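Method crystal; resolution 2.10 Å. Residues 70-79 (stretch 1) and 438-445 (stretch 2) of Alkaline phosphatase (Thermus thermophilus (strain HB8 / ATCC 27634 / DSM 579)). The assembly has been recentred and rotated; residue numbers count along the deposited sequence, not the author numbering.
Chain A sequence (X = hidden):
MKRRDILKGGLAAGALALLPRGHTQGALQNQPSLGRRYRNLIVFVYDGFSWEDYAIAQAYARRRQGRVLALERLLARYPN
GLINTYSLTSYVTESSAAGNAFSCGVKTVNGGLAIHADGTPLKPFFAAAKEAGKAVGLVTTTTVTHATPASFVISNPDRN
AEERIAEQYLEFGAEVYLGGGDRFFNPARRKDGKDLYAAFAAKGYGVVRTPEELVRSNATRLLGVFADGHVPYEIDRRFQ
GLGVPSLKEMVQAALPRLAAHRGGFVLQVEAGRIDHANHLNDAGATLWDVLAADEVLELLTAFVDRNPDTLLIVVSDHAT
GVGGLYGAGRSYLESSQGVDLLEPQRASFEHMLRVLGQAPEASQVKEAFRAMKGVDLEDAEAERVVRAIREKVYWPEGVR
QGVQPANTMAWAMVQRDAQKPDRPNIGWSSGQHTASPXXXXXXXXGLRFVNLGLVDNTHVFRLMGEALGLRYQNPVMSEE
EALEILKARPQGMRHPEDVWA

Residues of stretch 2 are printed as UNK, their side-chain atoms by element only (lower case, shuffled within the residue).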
# COMPACT_ATOMS: atom_id res chain seq x y z
N ALA A 70 -8.83 0.44 16.95
CA ALA A 70 -8.85 -0.96 17.32
C ALA A 70 -8.08 -1.81 16.31
O ALA A 70 -7.38 -2.75 16.68
CB ALA A 70 -10.28 -1.47 17.46
N LEU A 71 -8.18 -1.48 15.03
CA LEU A 71 -7.44 -2.25 14.03
C LEU A 71 -5.93 -2.14 14.26
O LEU A 71 -5.21 -3.13 14.11
CB LEU A 71 -7.83 -1.77 12.62
CG LEU A 71 -7.24 -2.61 11.50
CD1 LEU A 71 -7.52 -4.09 11.69
CD2 LEU A 71 -7.69 -2.11 10.11
N GLU A 72 -5.44 -0.97 14.67
CA GLU A 72 -4.01 -0.89 14.99
C GLU A 72 -3.66 -1.87 16.12
O GLU A 72 -2.66 -2.59 16.05
CB GLU A 72 -3.59 0.53 15.39
CG GLU A 72 -2.12 0.61 15.82
CD GLU A 72 -1.66 1.98 16.34
OE1 GLU A 72 -2.34 2.98 16.07
OE2 GLU A 72 -0.62 2.04 17.03
N ARG A 73 -4.47 -1.88 17.19
CA ARG A 73 -4.18 -2.79 18.31
C ARG A 73 -4.12 -4.24 17.84
O ARG A 73 -3.28 -5.01 18.32
CB ARG A 73 -5.24 -2.63 19.40
CG ARG A 73 -5.41 -1.19 19.85
CD ARG A 73 -6.50 -1.02 20.96
NE ARG A 73 -7.08 0.33 21.03
CZ ARG A 73 -7.68 0.83 22.12
NH1 ARG A 73 -7.77 0.10 23.22
NH2 ARG A 73 -8.15 2.07 22.12
N LEU A 74 -5.03 -4.63 16.92
CA LEU A 74 -5.02 -6.01 16.44
C LEU A 74 -3.77 -6.27 15.59
O LEU A 74 -3.09 -7.28 15.76
CB LEU A 74 -6.29 -6.34 15.64
CG LEU A 74 -7.62 -6.20 16.34
CD1 LEU A 74 -8.78 -6.78 15.59
CD2 LEU A 74 -7.55 -6.81 17.72
N LEU A 75 -3.47 -5.38 14.65
CA LEU A 75 -2.29 -5.64 13.82
C LEU A 75 -0.99 -5.62 14.63
O LEU A 75 -0.00 -6.20 14.19
CB LEU A 75 -2.20 -4.60 12.71
CG LEU A 75 -3.35 -4.59 11.70
CD1 LEU A 75 -3.20 -3.35 10.83
CD2 LEU A 75 -3.34 -5.84 10.82
N ALA A 76 -1.00 -4.96 15.79
CA ALA A 76 0.13 -4.85 16.69
C ALA A 76 0.25 -6.03 17.63
O ALA A 76 1.17 -6.05 18.44
CB ALA A 76 0.02 -3.55 17.51
N ARG A 77 -0.63 -7.02 17.53
CA ARG A 77 -0.61 -8.12 18.48
C ARG A 77 -0.95 -9.48 17.88
O ARG A 77 -0.37 -10.49 18.27
CB ARG A 77 -1.59 -7.80 19.60
CG ARG A 77 -1.57 -8.80 20.71
CD ARG A 77 -2.32 -8.29 21.94
NE ARG A 77 -2.44 -9.35 22.94
CZ ARG A 77 -3.20 -9.28 24.03
NH1 ARG A 77 -3.93 -8.20 24.27
NH2 ARG A 77 -3.21 -10.30 24.87
N TYR A 78 -1.84 -9.53 16.94
CA TYR A 78 -2.33 -10.83 16.49
C TYR A 78 -1.76 -11.18 15.14
O TYR A 78 -1.24 -10.32 14.42
CB TYR A 78 -3.86 -10.79 16.45
CG TYR A 78 -4.43 -10.84 17.84
CD1 TYR A 78 -4.81 -9.70 18.50
CD2 TYR A 78 -4.54 -12.05 18.49
CE1 TYR A 78 -5.31 -9.76 19.79
CE2 TYR A 78 -5.03 -12.11 19.76
CZ TYR A 78 -5.42 -10.98 20.41
OH TYR A 78 -5.92 -11.08 21.70
N PRO A 79 -1.80 -12.47 14.77
CA PRO A 79 -1.17 -12.88 13.52
C PRO A 79 -1.77 -12.16 12.33
O PRO A 79 -2.99 -12.16 12.13
CB PRO A 79 -1.45 -14.39 13.46
CG PRO A 79 -1.69 -14.79 14.86
CD PRO A 79 -2.40 -13.61 15.47
N UNK A 438 -2.85 -6.96 0.24
CA UNK A 438 -3.61 -6.28 1.28
C UNK A 438 -3.72 -7.16 2.53
O UNK A 438 -3.26 -8.30 2.58
c UNK A 438 -5.72 -7.09 0.22
c UNK A 438 -4.86 -4.77 -0.26
c UNK A 438 -5.01 -5.87 0.78
N UNK A 439 -4.36 -6.57 3.54
CA UNK A 439 -4.37 -7.11 4.90
C UNK A 439 -5.10 -8.44 5.02
O UNK A 439 -6.20 -8.63 4.51
s UNK A 439 -6.21 -5.28 8.13
c UNK A 439 -5.06 -6.10 5.80
c UNK A 439 -5.34 -6.56 7.21
c UNK A 439 -7.84 -5.40 7.53
N UNK A 440 -4.49 -9.35 5.80
CA UNK A 440 -5.16 -10.55 6.30
C UNK A 440 -4.78 -10.71 7.77
O UNK A 440 -3.59 -10.75 8.10
c UNK A 440 -6.59 -13.46 6.22
c UNK A 440 -4.74 -11.80 5.53
c UNK A 440 -4.45 -14.20 5.22
c UNK A 440 -5.07 -13.17 6.11
N UNK A 441 -5.79 -10.85 8.62
CA UNK A 441 -5.59 -10.84 10.07
C UNK A 441 -6.46 -11.89 10.73
O UNK A 441 -7.65 -12.01 10.41
c UNK A 441 -6.22 -9.26 12.14
c UNK A 441 -4.95 -9.34 12.93
c UNK A 441 -6.85 -7.89 12.33
c UNK A 441 -5.92 -9.47 10.65
N UNK A 442 -5.89 -12.60 11.70
CA UNK A 442 -6.57 -13.66 12.43
C UNK A 442 -6.72 -13.31 13.90
O UNK A 442 -5.74 -12.94 14.56
c UNK A 442 -4.66 -16.74 10.96
c UNK A 442 -5.81 -14.98 12.33
c UNK A 442 -5.52 -15.46 10.91
c UNK A 442 -6.80 -15.72 10.20
N UNK A 443 -7.93 -13.42 14.41
CA UNK A 443 -8.20 -13.05 15.80
C UNK A 443 -8.87 -14.25 16.44
O UNK A 443 -10.05 -14.53 16.18
c UNK A 443 -8.49 -10.03 19.22
o UNK A 443 -9.62 -10.13 21.31
c UNK A 443 -10.23 -11.86 18.15
c UNK A 443 -9.05 -11.79 15.91
c UNK A 443 -9.51 -10.55 19.99
c UNK A 443 -8.35 -10.43 17.91
c UNK A 443 -9.22 -11.34 17.34
c UNK A 443 -10.36 -11.47 19.47
N UNK A 444 -8.13 -14.95 17.26
CA UNK A 444 -8.64 -16.16 17.86
C UNK A 444 -7.70 -16.67 18.92
O UNK A 444 -6.58 -16.17 19.10
N UNK A 445 -8.19 -17.70 19.62
CA UNK A 445 -7.45 -18.30 20.72
C UNK A 445 -6.45 -19.28 20.16
O UNK A 445 -6.79 -20.11 19.31
o UNK A 445 -9.18 -21.43 23.82
n UNK A 445 -9.15 -19.37 24.75
c UNK A 445 -7.75 -19.78 22.79
c UNK A 445 -8.42 -19.00 21.68
c UNK A 445 -8.75 -20.27 23.84

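Position 438 carries three side-chain carbons, one attached to the backbone and bearing the other two. Branching at CB marks valine, a residue well suited to an extended strand. Val438 lies out of reach of stretch 1, so this contact places no demand on it.

At position 439 an unbranched chain runs through two carbons, a sulfur and a final carbon. Its CA-to-CB bond points toward stretch 1, and the sulfur lies 4.0 Å from CD1 of Leu71 and equally 4.0 Å from CD2 of Leu75. A thioether in an unbranched chain is methionine. The slender, apolar side chain of Met439, with chi1 and chi2 both t, extends far enough to bring SD to two leucines one helical turn apart.

Position 440 has four carbons, forked at the second, and its CA-to-CB bond points away from stretch 1. This is leucine. Leu440 is buried although its side chain makes no close contact here, and an aliphatic residue fits such an environment.

Position 441 again shows four carbons forked at the second, but the end of this side chain comes nearer to stretch 1 than its sideways CA-to-CB bond suggests. One terminal carbon is near Leu71, the other near Tyr78 and Pro79, and both lie close to Leu74 and Leu75. The residue is leucine, and its fork spreads two methyls over the hollow between helix and loop. CD2 of Leu441 is 3.7 Å from CB of Leu74 and 3.9 Å from CD1 of Leu71, while CD1 of Leu441 is 4.0 Å from CB of Tyr78.

Position 442 has the same four-carbon fork on a CA-to-CB bond that points sideways. Its backbone N donates a hydrogen bond to O of Pro79 at 3.0 Å, with a nearly straight angle of 169°. This too is leucine. The bond needs only the main chain of Leu442, while the buried side chain suits an apolar residue.

At position 443 one carbon leads to a six-carbon ring bearing an oxygen, and the ring lies against that of Tyr78 and near CD2 of Leu74. This is tyrosine. The ring of Tyr443 directs its edge toward the face of Tyr78, with centroids 4.5 Å apart and planes at 54°. CE2 of Tyr443 lies 3.2 Å from CE1 of Tyr78 and 3.7 Å from CD2 of Leu74. The flat ring can meet both neighbours, while its OH is hydrogen-bonded elsewhere in the structure.

Position 444 has no side-chain atoms, and its backbone O is 4.4 Å from CE2 of Tyr78. It is glycine. Gly444 has phi/psi of -171/172, a fully extended conformation that glycine adopts readily.

Position 445 has three carbons, the third carrying one oxygen and one nitrogen. Its CA-to-CB bond points away from stretch 1 and it makes no contact there. The terminal amide marks glutamine. Gln445 is exposed, a setting compatible with a polar end.

The contact therefore joins apolar packing to one backbone anchor. The helix and strand axes cross at 78°, and Leu71, Leu74 and Leu75 meet side chains from Met439, Leu441 and Tyr443. Beyond the helix, Pro79 ties its carbonyl to Leu442, while Tyr78 packs against Tyr443. Together the stretches bury 534 Å².

Stretch 2 (438-445) VMLLLYGQ
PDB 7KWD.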